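Local structure of chromosome partition protein Smc (Pyrococcus yayanosii, 5XEI) at residues Thr29-Ala34 and Gln475-Thr480; Tyr79-Ile84 and Val101-Val106; Arg91-Asp96 and Leu127-Ala132. The protein probably takes part in chromosome condensation and partitioning as an ATP-hydrolysing, DNA-binding SMC homodimer, represented by its head domain with part of the coiled coil. One frame throughout, in Å; residues are numbered along the deposited sequence.

Three contacts illustrate how parts of an SMC head domain are joined: two of its sheets, and a loop with a helix. Interaction 1 pairs parallel strands 28-32 and 475-480 in the mixed sheet of the P-loop NTPase core. Interactions 2 and 3 are nested inside the long loop that it closes; the chain leaves the head through the coiled coil and returns to complete the ATPase sheet. Interaction 2 pairs strands 80-87 and 99-106 of the six-stranded antiparallel sheet, its centre about 21 Å from that of interaction 1. Interaction 3 packs the loop between those strands onto helix 123-132, so the segments of 2 and 3 alternate; they touch where Ile102 meets Leu130.

Interaction 1 of 3, residues Thr29-Ala34 and Gln475-Thr480; sequences TAIVGA and QFIVIT
Ile31 and Ile479 run alongside each other on one face of a parallel strand pair, headed in the same direction, with Ile31 CB 3.9 Å from Ile479 CG1. In each residue CG1 is anti to the carbonyl carbon (chi1 -44° for Ile31), so the two branched chains leave their strands in the same sense. Ile31 CG1 also reaches diagonally to Ile477 CG2, at 4.3 Å. On the face shared with Ala30 and Val478, Val32 and Thr480 are aligned too: their methyls touch, Val32 CG1 lying 3.9 Å from Thr480 CG2. With OG1 anti to the backbone N (chi1 -176°), Thr480 gives its methyl to valine and sends its hydroxyl to Asp452 and to the backbone N of Arg482.

Between these faces four backbone hydrogen bonds alternate in direction. Thr29 N donates to Phe476 O at 2.8 Å, and Val478 N returns a bond to Thr29 O. Ile31 N then binds Val478 O, more bent than the rest at 134° about the hydrogen, and Thr480 N closes the series on Ile31 O at 2.7 Å. The Thr29 hydroxyl bonds to the backbone N of Ser25. Strands 445-449 and 491-498 flank the pair, which makes it the middle of the mixed, largely parallel sheet of a P-loop NTPase.

The chain runs on through Gly33 into the P-loop, where Ala34 is the first of the residues predicted to bind ATP. The chemistry is that of a buried core: mostly aliphatic branches fill both faces, the two threonine hydroxyls find polar partners beyond the pair, and backbone amides and carbonyls satisfy one another across the strands. The base of a nucleotide loop is thereby tied to a strand from the far end of the sequence.

Interaction 2 of 3, residues Tyr79-Ile84 and Val101-Val106; sequences YAEVAI and VIKRRV
Arg105 faces Glu81 across a beta hairpin, strands 80-87 and 99-106, at a non-hydrogen-bonded pair of the six-stranded antiparallel sheet. Its side chain shows how one long residue can serve several neighbours in turn. Arg105 CB starts 3.7 Å from Ala80 O. CG lies off the plane of the Tyr79 ring, near its CD1 corner, and CD then sits over the ring face in a CH-pi contact, 3.9 Å from the centroid. A bend at chi3 (-66°) turns the chain there, so that NE looks towards the carboxylate of Glu81 and makes a weak hydrogen bond to OE2 at 3.1 Å. Beyond it the guanidinium carries Tyr79 CZ 3.7 Å above its plane, over the centre; the two planes are 37° apart, a tilted overlap rather than a flat stack. NH1 completes the salt bridge to Glu81 OE2, although the modelled separation is too short to be trusted. NH2 continues to the hydroxyl of Tyr107.

Glu81 is extended, with CG anti to the backbone N, and its end reaches across to the partner strand, where OE2 forms a second salt bridge, to Lys103 NZ at 3.5 Å. Two cations thus flank one carboxylate oxygen, which would be expected to favour the ionised form of Glu81. On the opposite face Arg104 heads away to the carbonyls of Phe48 and Gly52, near the end of helix 41-49. Six backbone hydrogen bonds join the strands in reciprocal pairs at Ala80-Val106, Val82-Arg104 and Ile84-Ile102. Where the first of these pairs closes the row, Ala80 CB rests 3.6 Å from Val106 CG1.

Interaction 3 of 3, residues Arg91-Asp96 and Leu127-Ala132; sequences RGFPID and LDLLSA
Leu129 holds CG anti to its backbone N (chi1 161°), and Phe93 has CG anti to its carbonyl carbon (chi1 -75°); together these rotations bring the tip of the leucine to the edge of the ring. Leu129 CD1 lies near the ring plane, 3.5 Å from Phe93 CD1, and the two side chains cross at about a right angle. Leu130, one residue further along the helix, approaches another stretch of the same rim. Its CD2 is 3.6 Å from Phe93 CE1, also near the plane, and this pair lies flank to flank, headed in one direction. Two leucine methyls thus meet the ring edge-on, and neither sits over a face.

Leu129 CD1 also meets Pro94 CD, at 3.5 Å; the leucine and proline side chains run antiparallel past each other. Pro94 CG meanwhile touches Ala132 CB, at 3.7 Å. Pro94 is the centre of an inverse gamma turn, closed by the bond from Ile95 N to Phe93 O, and this tight reversal sets Phe93, Pro94 and Ile95 round Leu129. The turn belongs to the loop that connects strands 80-87 and 99-106 in the six-stranded antiparallel sheet of the head domain, and the leucines come from the last turns of helix 123-132. Ile95 reaches the other branch of the leucine, with its CG1 4.2 Å from Leu129 CD2.

No hydrogen bond crosses between the segments, but the loop has polar links of its own: Asn88 OD1 accepts a bond from Phe93 N, and Arg91 NH2 forms a salt bridge with Asp98. The Phe93 ring also meets that of Phe86, their planes about 60° apart.

Interaction 1 of 3, residues Thr29-Ala34 and Gln475-Thr480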
ATOM      1  N   THR A  29      19.462  33.737  10.845  1.00 46.58           N
ATOM      2  CA  THR A  29      20.535  34.354  10.074  1.00 43.49           C
ATOM      3  C   THR A  29      19.917  35.218   8.985  1.00 45.00           C
ATOM      4  O   THR A  29      18.901  34.845   8.391  1.00 45.10           O
ATOM      5  CB  THR A  29      21.463  33.315   9.429  1.00 44.72           C
ATOM      6  OG1 THR A  29      22.033  32.483  10.438  1.00 41.47           O
ATOM      7  CG2 THR A  29      22.594  33.982   8.642  1.00 42.29           C
ATOM      8  N   ALA A  30      20.538  36.365   8.712  1.00 47.18           N
ATOM      9  CA  ALA A  30      20.049  37.300   7.704  1.00 48.57           C
ATOM     10  C   ALA A  30      21.123  37.563   6.648  1.00 51.55           C
ATOM     11  O   ALA A  30      22.189  38.115   6.953  1.00 40.83           O
ATOM     12  CB  ALA A  30      19.606  38.609   8.357  1.00 51.85           C
ATOM     13  N   ILE A  31      20.830  37.180   5.408  1.00 50.78           N
ATOM     14  CA  ILE A  31      21.644  37.550   4.257  1.00 49.63           C
ATOM     15  C   ILE A  31      21.207  38.935   3.783  1.00 53.05           C
ATOM     16  O   ILE A  31      20.038  39.134   3.420  1.00 47.94           O
ATOM     17  CB  ILE A  31      21.502  36.528   3.121  1.00 47.59           C
ATOM     18  CG1 ILE A  31      21.545  35.071   3.632  1.00 43.82           C
ATOM     19  CG2 ILE A  31      22.561  36.796   2.076  1.00 46.67           C
ATOM     20  CD1 ILE A  31      22.805  34.689   4.315  1.00 43.45           C
ATOM     21  N   VAL A  32      22.146  39.892   3.768  1.00 52.43           N
ATOM     22  CA  VAL A  32      21.855  41.253   3.325  1.00 55.41           C
ATOM     23  C   VAL A  32      22.897  41.712   2.315  1.00 54.45           C
ATOM     24  O   VAL A  32      24.039  41.245   2.302  1.00 53.14           O
ATOM     25  CB  VAL A  32      21.768  42.269   4.486  1.00 52.74           C
ATOM     26  CG1 VAL A  32      20.673  41.859   5.445  1.00 53.49           C
ATOM     27  CG2 VAL A  32      23.108  42.400   5.193  1.00 42.38           C
ATOM     28  N   GLY A  33      22.478  42.646   1.475  1.00 47.68           N
ATOM     29  CA  GLY A  33      23.257  43.173   0.377  1.00 39.74           C
ATOM     30  C   GLY A  33      22.353  43.881  -0.602  1.00 46.05           C
ATOM     31  O   GLY A  33      21.130  43.720  -0.589  1.00 47.00           O
ATOM     32  N   ALA A  34      22.968  44.677  -1.478  1.00 46.84           N
ATOM     33  CA  ALA A  34      22.189  45.520  -2.374  1.00 48.17           C
ATOM     34  C   ALA A  34      21.603  44.709  -3.523  1.00 54.60           C
ATOM     35  O   ALA A  34      21.962  43.546  -3.751  1.00 56.20           O
ATOM     36  CB  ALA A  34      23.045  46.652  -2.942  1.00 52.80           C
ATOM     37  N   GLN A 475      15.182  26.951  12.278  1.00 50.21           N
ATOM     38  CA  GLN A 475      16.235  27.781  11.691  1.00 43.63           C
ATOM     39  C   GLN A 475      15.630  28.667  10.617  1.00 41.38           C
ATOM     40  O   GLN A 475      14.875  28.183   9.760  1.00 38.26           O
ATOM     41  CB  GLN A 475      17.342  26.918  11.086  1.00 44.91           C
ATOM     42  CG  GLN A 475      18.541  27.689  10.530  1.00 45.90           C
ATOM     43  CD  GLN A 475      19.704  26.756  10.203  1.00 49.41           C
ATOM     44  OE1 GLN A 475      19.527  25.750   9.501  1.00 47.77           O
ATOM     45  NE2 GLN A 475      20.892  27.060  10.748  1.00 47.20           N
ATOM     46  N   PHE A 476      15.951  29.959  10.668  1.00 42.15           N
ATOM     47  CA  PHE A 476      15.489  30.928   9.678  1.00 45.06           C
ATOM     48  C   PHE A 476      16.664  31.583   8.960  1.00 39.99           C
ATOM     49  O   PHE A 476      17.586  32.105   9.599  1.00 42.81           O
ATOM     50  CB  PHE A 476      14.606  31.980  10.329  1.00 48.37           C
ATOM     51  CG  PHE A 476      13.242  31.474  10.672  1.00 46.72           C
ATOM     52  CD1 PHE A 476      12.233  31.468   9.721  1.00 39.94           C
ATOM     53  CD2 PHE A 476      12.974  30.982  11.952  1.00 50.35           C
ATOM     54  CE1 PHE A 476      10.980  30.987  10.041  1.00 48.25           C
ATOM     55  CE2 PHE A 476      11.730  30.499  12.284  1.00 46.06           C
ATOM     56  CZ  PHE A 476      10.725  30.504  11.335  1.00 48.11           C
ATOM     57  N   ILE A 477      16.616  31.546   7.634  1.00 37.47           N
ATOM     58  CA  ILE A 477      17.611  32.136   6.749  1.00 39.89           C
ATOM     59  C   ILE A 477      16.859  33.139   5.888  1.00 42.21           C
ATOM     60  O   ILE A 477      16.113  32.732   4.984  1.00 38.84           O
ATOM     61  CB  ILE A 477      18.284  31.068   5.877  1.00 34.82           C
ATOM     62  CG1 ILE A 477      19.024  30.069   6.744  1.00 37.49           C
ATOM     63  CG2 ILE A 477      19.247  31.672   4.901  1.00 37.71           C
ATOM     64  CD1 ILE A 477      19.812  29.082   5.920  1.00 36.88           C
ATOM     65  N   VAL A 478      17.026  34.439   6.164  1.00 41.85           N
ATOM     66  CA  VAL A 478      16.245  35.482   5.486  1.00 43.65           C
ATOM     67  C   VAL A 478      17.161  36.362   4.639  1.00 45.04           C
ATOM     68  O   VAL A 478      18.080  36.999   5.164  1.00 48.07           O
ATOM     69  CB  VAL A 478      15.445  36.346   6.469  1.00 46.20           C
ATOM     70  CG1 VAL A 478      14.679  37.411   5.694  1.00 49.02           C
ATOM     71  CG2 VAL A 478      14.484  35.498   7.292  1.00 41.75           C
ATOM     72  N   ILE A 479      16.881  36.423   3.340  1.00 48.88           N
ATOM     73  CA  ILE A 479      17.641  37.237   2.395  1.00 50.02           C
ATOM     74  C   ILE A 479      16.888  38.543   2.195  1.00 50.80           C
ATOM     75  O   ILE A 479      15.833  38.575   1.554  1.00 51.10           O
ATOM     76  CB  ILE A 479      17.841  36.520   1.056  1.00 52.13           C
ATOM     77  CG1 ILE A 479      18.399  35.118   1.250  1.00 50.89           C
ATOM     78  CG2 ILE A 479      18.777  37.310   0.145  1.00 51.26           C
ATOM     79  CD1 ILE A 479      18.440  34.359  -0.054  1.00 52.23           C
ATOM     80  N   THR A 480      17.443  39.627   2.720  1.00 50.49           N
ATOM     81  CA  THR A 480      16.696  40.864   2.834  1.00 59.62           C
ATOM     82  C   THR A 480      17.646  42.043   2.682  1.00 61.59           C
ATOM     83  O   THR A 480      18.867  41.884   2.600  1.00 62.21           O
ATOM     84  CB  THR A 480      15.950  40.934   4.176  1.00 58.40           C
ATOM     85  OG1 THR A 480      15.153  42.119   4.220  1.00 63.61           O
ATOM     86  CG2 THR A 480      16.919  40.980   5.338  1.00 54.23           C
TER
HETATM   87  O   HOH W   1      19.663  30.845   9.948  1.00 46.58           O

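Interaction 2 of 3, residues Tyr79-Ile84 and Val101-Val106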
ATOM      1  N   TYR A  79      33.019  23.771 -13.411  1.00 45.47           N
ATOM      2  CA  TYR A  79      31.764  23.185 -12.939  1.00 44.88           C
ATOM      3  C   TYR A  79      31.238  24.023 -11.779  1.00 44.58           C
ATOM      4  O   TYR A  79      31.926  24.905 -11.254  1.00 49.38           O
ATOM      5  CB  TYR A  79      31.935  21.734 -12.510  1.00 43.42           C
ATOM      6  CG  TYR A  79      33.041  21.528 -11.505  1.00 50.74           C
ATOM      7  CD1 TYR A  79      32.787  21.591 -10.143  1.00 51.39           C
ATOM      8  CD2 TYR A  79      34.348  21.287 -11.917  1.00 48.95           C
ATOM      9  CE1 TYR A  79      33.801  21.391  -9.217  1.00 57.58           C
ATOM     10  CE2 TYR A  79      35.363  21.100 -10.999  1.00 45.81           C
ATOM     11  CZ  TYR A  79      35.086  21.149  -9.654  1.00 52.65           C
ATOM     12  OH  TYR A  79      36.098  20.961  -8.739  1.00 62.14           O
ATOM     13  N   ALA A  80      29.994  23.763 -11.410  1.00 43.72           N
ATOM     14  CA  ALA A  80      29.369  24.395 -10.263  1.00 42.50           C
ATOM     15  C   ALA A  80      29.196  23.351  -9.173  1.00 39.28           C
ATOM     16  O   ALA A  80      28.830  22.206  -9.450  1.00 39.78           O
ATOM     17  CB  ALA A  80      28.024  25.015 -10.638  1.00 41.38           C
ATOM     18  N   GLU A  81      29.473  23.742  -7.936  1.00 39.69           N
ATOM     19  CA  GLU A  81      29.485  22.785  -6.841  1.00 49.61           C
ATOM     20  C   GLU A  81      28.936  23.411  -5.565  1.00 46.04           C
ATOM     21  O   GLU A  81      29.345  24.505  -5.167  1.00 41.40           O
ATOM     22  CB  GLU A  81      30.903  22.265  -6.614  1.00 50.49           C
ATOM     23  CG  GLU A  81      31.000  21.259  -5.492  1.00 58.59           C
ATOM     24  CD  GLU A  81      32.422  20.753  -5.297  1.00 69.10           C
ATOM     25  OE1 GLU A  81      33.302  21.585  -4.923  1.00 67.43           O
ATOM     26  OE2 GLU A  81      32.646  19.532  -5.538  1.00 64.63           O
ATOM     27  N   VAL A  82      28.009  22.715  -4.926  1.00 44.71           N
ATOM     28  CA  VAL A  82      27.431  23.160  -3.669  1.00 43.62           C
ATOM     29  C   VAL A  82      27.494  22.004  -2.690  1.00 47.89           C
ATOM     30  O   VAL A  82      27.158  20.864  -3.038  1.00 43.99           O
ATOM     31  CB  VAL A  82      25.977  23.638  -3.826  1.00 35.29           C
ATOM     32  CG1 VAL A  82      25.470  24.118  -2.505  1.00 37.29           C
ATOM     33  CG2 VAL A  82      25.883  24.728  -4.857  1.00 40.81           C
ATOM     34  N   ALA A  83      27.932  22.286  -1.470  1.00 48.09           N
ATOM     35  CA  ALA A  83      27.922  21.292  -0.412  1.00 47.69           C
ATOM     36  C   ALA A  83      27.103  21.852   0.736  1.00 51.72           C
ATOM     37  O   ALA A  83      27.239  23.032   1.084  1.00 46.49           O
ATOM     38  CB  ALA A  83      29.344  20.941   0.050  1.00 44.95           C
ATOM     39  N   ILE A  84      26.237  21.029   1.313  1.00 42.50           N
ATOM     40  CA  ILE A  84      25.421  21.491   2.422  1.00 51.88           C
ATOM     41  C   ILE A  84      25.637  20.566   3.608  1.00 50.71           C
ATOM     42  O   ILE A  84      25.678  19.339   3.456  1.00 49.06           O
ATOM     43  CB  ILE A  84      23.933  21.581   2.027  1.00 49.07           C
ATOM     44  CG1 ILE A  84      23.109  22.167   3.160  1.00 41.91           C
ATOM     45  CG2 ILE A  84      23.393  20.227   1.653  1.00 47.11           C
ATOM     46  CD1 ILE A  84      21.742  22.523   2.691  1.00 44.83           C
ATOM     47  N   VAL A 101      26.205  15.282   5.196  1.00 52.55           N
ATOM     48  CA  VAL A 101      26.772  16.226   4.242  1.00 53.67           C
ATOM     49  C   VAL A 101      26.386  15.797   2.840  1.00 52.04           C
ATOM     50  O   VAL A 101      26.680  14.667   2.432  1.00 55.79           O
ATOM     51  CB  VAL A 101      28.298  16.313   4.360  1.00 49.25           C
ATOM     52  CG1 VAL A 101      28.809  17.415   3.436  1.00 45.40           C
ATOM     53  CG2 VAL A 101      28.697  16.531   5.814  1.00 54.52           C
ATOM     54  N   ILE A 102      25.758  16.707   2.101  1.00 46.60           N
ATOM     55  CA  ILE A 102      25.309  16.466   0.736  1.00 46.79           C
ATOM     56  C   ILE A 102      26.032  17.445  -0.173  1.00 48.56           C
ATOM     57  O   ILE A 102      25.979  18.663   0.045  1.00 53.93           O
ATOM     58  CB  ILE A 102      23.786  16.614   0.607  1.00 44.17           C
ATOM     59  CG1 ILE A 102      23.094  15.650   1.577  1.00 45.18           C
ATOM     60  CG2 ILE A 102      23.362  16.344  -0.813  1.00 44.47           C
ATOM     61  CD1 ILE A 102      21.603  15.869   1.722  1.00 42.35           C
ATOM     62  N   LYS A 103      26.726  16.917  -1.170  1.00 46.07           N
ATOM     63  CA  LYS A 103      27.394  17.726  -2.173  1.00 44.12           C
ATOM     64  C   LYS A 103      26.836  17.360  -3.543  1.00 45.50           C
ATOM     65  O   LYS A 103      26.613  16.181  -3.840  1.00 49.51           O
ATOM     66  CB  LYS A 103      28.917  17.526  -2.138  1.00 44.04           C
ATOM     67  CG  LYS A 103      29.642  18.240  -3.290  1.00 54.45           C
ATOM     68  CD  LYS A 103      31.156  17.958  -3.344  1.00 59.52           C
ATOM     69  CE  LYS A 103      31.929  18.810  -2.338  1.00 65.32           C
ATOM     70  NZ  LYS A 103      33.375  18.444  -2.298  1.00 59.58           N
ATOM     71  N   ARG A 104      26.566  18.379  -4.355  1.00 41.84           N
ATOM     72  CA  ARG A 104      26.106  18.198  -5.722  1.00 43.00           C
ATOM     73  C   ARG A 104      26.963  19.033  -6.658  1.00 47.27           C
ATOM     74  O   ARG A 104      27.388  20.145  -6.311  1.00 49.00           O
ATOM     75  CB  ARG A 104      24.652  18.593  -5.890  1.00 42.04           C
ATOM     76  CG  ARG A 104      24.168  18.521  -7.327  1.00 45.18           C
ATOM     77  CD  ARG A 104      22.746  19.000  -7.438  1.00 44.58           C
ATOM     78  NE  ARG A 104      22.231  18.861  -8.790  1.00 43.34           N
ATOM     79  CZ  ARG A 104      21.094  19.396  -9.224  1.00 48.44           C
ATOM     80  NH1 ARG A 104      20.340  20.133  -8.415  1.00 48.08           N
ATOM     81  NH2 ARG A 104      20.710  19.195 -10.479  1.00 55.70           N
ATOM     82  N   ARG A 105      27.218  18.497  -7.846  1.00 42.22           N
ATOM     83  CA  ARG A 105      28.087  19.164  -8.795  1.00 40.21           C
ATOM     84  C   ARG A 105      27.528  18.987 -10.190  1.00 41.13           C
ATOM     85  O   ARG A 105      27.104  17.891 -10.562  1.00 45.24           O
ATOM     86  CB  ARG A 105      29.502  18.606  -8.716  1.00 48.01           C
ATOM     87  CG  ARG A 105      30.428  19.114  -9.786  1.00 50.56           C
ATOM     88  CD  ARG A 105      31.727  18.353  -9.726  1.00 48.99           C
ATOM     89  NE  ARG A 105      32.438  18.620  -8.488  1.00 50.77           N
ATOM     90  CZ  ARG A 105      33.573  18.027  -8.151  1.00 56.65           C
ATOM     91  NH1 ARG A 105      34.165  18.337  -7.008  1.00 63.95           N
ATOM     92  NH2 ARG A 105      34.108  17.115  -8.957  1.00 56.46           N
ATOM     93  N   VAL A 106      27.529  20.062 -10.964  1.00 42.64           N
ATOM     94  CA  VAL A 106      26.978  20.045 -12.312  1.00 47.87           C
ATOM     95  C   VAL A 106      28.067  20.485 -13.279  1.00 44.21           C
ATOM     96  O   VAL A 106      28.780  21.460 -13.021  1.00 45.62           O
ATOM     97  CB  VAL A 106      25.727  20.938 -12.413  1.00 46.21           C
ATOM     98  CG1 VAL A 106      26.030  22.320 -11.863  1.00 48.36           C
ATOM     99  CG2 VAL A 106      25.202  21.005 -13.838  1.00 41.32           C
TER

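Interaction 3 of 3, residues Arg91-Asp96 and Leu127-Ala132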
ATOM      1  N   ARG A  91      19.035  12.913  14.763  1.00 69.26           N
ATOM      2  CA  ARG A  91      18.734  11.763  13.903  1.00 64.93           C
ATOM      3  C   ARG A  91      17.447  11.933  13.092  1.00 67.89           C
ATOM      4  O   ARG A  91      16.787  10.945  12.755  1.00 67.74           O
ATOM      5  CB  ARG A  91      18.666  10.470  14.716  1.00 68.72           C
ATOM      6  CG  ARG A  91      20.007   9.943  15.171  1.00 66.56           C
ATOM      7  CD  ARG A  91      20.939   9.790  14.010  1.00 70.88           C
ATOM      8  NE  ARG A  91      22.150   9.066  14.379  1.00 76.57           N
ATOM      9  CZ  ARG A  91      23.176   9.620  15.018  1.00 75.07           C
ATOM     10  NH1 ARG A  91      24.256   8.902  15.303  1.00 71.09           N
ATOM     11  NH2 ARG A  91      23.111  10.893  15.387  1.00 76.69           N
ATOM     12  N   GLY A  92      17.067  13.170  12.753  1.00 68.22           N
ATOM     13  CA  GLY A  92      16.009  13.348  11.768  1.00 66.68           C
ATOM     14  C   GLY A  92      16.322  12.656  10.454  1.00 62.64           C
ATOM     15  O   GLY A  92      15.419  12.177   9.758  1.00 55.07           O
ATOM     16  N   PHE A  93      17.597  12.604  10.093  1.00 62.93           N
ATOM     17  CA  PHE A  93      18.025  11.807   8.962  1.00 59.36           C
ATOM     18  C   PHE A  93      18.212  10.361   9.403  1.00 62.20           C
ATOM     19  O   PHE A  93      18.923  10.108  10.387  1.00 62.82           O
ATOM     20  CB  PHE A  93      19.329  12.338   8.396  1.00 59.08           C
ATOM     21  CG  PHE A  93      19.190  13.596   7.609  1.00 56.12           C
ATOM     22  CD1 PHE A  93      18.692  13.567   6.318  1.00 55.78           C
ATOM     23  CD2 PHE A  93      19.604  14.807   8.140  1.00 60.97           C
ATOM     24  CE1 PHE A  93      18.583  14.734   5.573  1.00 55.63           C
ATOM     25  CE2 PHE A  93      19.499  15.981   7.406  1.00 58.07           C
ATOM     26  CZ  PHE A  93      18.986  15.941   6.116  1.00 50.62           C
ATOM     27  N   PRO A  94      17.591   9.388   8.713  1.00 62.89           N
ATOM     28  CA  PRO A  94      17.898   7.976   8.983  1.00 57.92           C
ATOM     29  C   PRO A  94      19.321   7.608   8.599  1.00 63.02           C
ATOM     30  O   PRO A  94      19.535   6.819   7.671  1.00 72.98           O
ATOM     31  CB  PRO A  94      16.875   7.223   8.125  1.00 52.13           C
ATOM     32  CG  PRO A  94      16.462   8.197   7.076  1.00 53.07           C
ATOM     33  CD  PRO A  94      16.462   9.527   7.776  1.00 60.90           C
ATOM     34  N   ILE A  95      20.294   8.190   9.297  1.00 65.29           N
ATOM     35  CA  ILE A  95      21.715   7.910   9.118  1.00 60.91           C
ATOM     36  C   ILE A  95      22.342   7.954  10.497  1.00 70.99           C
ATOM     37  O   ILE A  95      22.054   8.864  11.283  1.00 71.45           O
ATOM     38  CB  ILE A  95      22.403   8.933   8.197  1.00 63.10           C
ATOM     39  CG1 ILE A  95      21.924   8.798   6.761  1.00 63.18           C
ATOM     40  CG2 ILE A  95      23.918   8.778   8.260  1.00 64.49           C
ATOM     41  CD1 ILE A  95      22.765   7.834   5.954  1.00 73.15           C
ATOM     42  N   ASP A  96      23.206   6.986  10.801  1.00 72.18           N
ATOM     43  CA  ASP A  96      23.819   6.942  12.126  1.00 75.07           C
ATOM     44  C   ASP A  96      25.023   7.887  12.205  1.00 73.34           C
ATOM     45  O   ASP A  96      26.140   7.518  12.569  1.00 73.18           O
ATOM     46  CB  ASP A  96      24.192   5.518  12.498  1.00 79.94           C
ATOM     47  CG  ASP A  96      24.096   5.291  13.978  1.00 88.17           C
ATOM     48  OD1 ASP A  96      25.137   4.985  14.601  1.00 91.65           O
ATOM     49  OD2 ASP A  96      22.978   5.475  14.520  1.00 96.73           O
ATOM     50  N   LEU A 127      17.040  12.205  -2.618  1.00 49.08           N
ATOM     51  CA  LEU A 127      15.673  12.701  -2.502  1.00 49.11           C
ATOM     52  C   LEU A 127      14.904  11.945  -1.425  1.00 54.93           C
ATOM     53  O   LEU A 127      14.234  12.548  -0.579  1.00 52.81           O
ATOM     54  CB  LEU A 127      14.965  12.586  -3.850  1.00 46.28           C
ATOM     55  CG  LEU A 127      15.444  13.490  -4.982  1.00 57.60           C
ATOM     56  CD1 LEU A 127      14.757  13.107  -6.262  1.00 59.21           C
ATOM     57  CD2 LEU A 127      15.214  14.981  -4.694  1.00 49.71           C
ATOM     58  N   ASP A 128      14.992  10.612  -1.442  1.00 60.33           N
ATOM     59  CA  ASP A 128      14.187   9.807  -0.533  1.00 56.34           C
ATOM     60  C   ASP A 128      14.595  10.045   0.912  1.00 53.95           C
ATOM     61  O   ASP A 128      13.743  10.027   1.807  1.00 53.33           O
ATOM     62  CB  ASP A 128      14.279   8.320  -0.931  1.00 58.19           C
ATOM     63  CG  ASP A 128      15.593   7.647  -0.504  1.00 70.60           C
ATOM     64  OD1 ASP A 128      15.822   6.493  -0.932  1.00 78.79           O
ATOM     65  OD2 ASP A 128      16.389   8.224   0.272  1.00 71.53           O
ATOM     66  N   LEU A 129      15.888  10.293   1.150  1.00 49.62           N
ATOM     67  CA  LEU A 129      16.374  10.600   2.491  1.00 51.64           C
ATOM     68  C   LEU A 129      15.996  12.028   2.911  1.00 57.28           C
ATOM     69  O   LEU A 129      15.591  12.266   4.062  1.00 52.08           O
ATOM     70  CB  LEU A 129      17.891  10.367   2.541  1.00 47.43           C
ATOM     71  CG  LEU A 129      18.743  10.990   3.648  1.00 57.99           C
ATOM     72  CD1 LEU A 129      18.347  10.358   4.932  1.00 60.00           C
ATOM     73  CD2 LEU A 129      20.231  10.763   3.466  1.00 55.95           C
ATOM     74  N   LEU A 130      16.085  12.995   1.995  1.00 55.15           N
ATOM     75  CA  LEU A 130      15.576  14.317   2.333  1.00 48.76           C
ATOM     76  C   LEU A 130      14.096  14.267   2.672  1.00 55.35           C
ATOM     77  O   LEU A 130      13.635  15.048   3.514  1.00 55.93           O
ATOM     78  CB  LEU A 130      15.849  15.299   1.200  1.00 44.23           C
ATOM     79  CG  LEU A 130      17.353  15.508   1.027  1.00 47.88           C
ATOM     80  CD1 LEU A 130      17.717  16.364  -0.178  1.00 42.40           C
ATOM     81  CD2 LEU A 130      17.926  16.092   2.287  1.00 45.72           C
ATOM     82  N   SER A 131      13.341  13.339   2.062  1.00 52.56           N
ATOM     83  CA  SER A 131      11.931  13.183   2.419  1.00 54.77           C
ATOM     84  C   SER A 131      11.777  12.564   3.791  1.00 54.62           C
ATOM     85  O   SER A 131      10.982  13.039   4.607  1.00 59.14           O
ATOM     86  CB  SER A 131      11.191  12.333   1.395  1.00 56.48           C
ATOM     87  OG  SER A 131      10.484  13.145   0.478  1.00 68.56           O
ATOM     88  N   ALA A 132      12.514  11.484   4.053  1.00 53.11           N
ATOM     89  CA  ALA A 132      12.484  10.867   5.373  1.00 53.69           C
ATOM     90  C   ALA A 132      12.770  11.880   6.474  1.00 55.72           C
ATOM     91  O   ALA A 132      12.190  11.794   7.560  1.00 62.83           O
ATOM     92  CB  ALA A 132      13.484   9.713   5.435  1.00 47.48           C
TER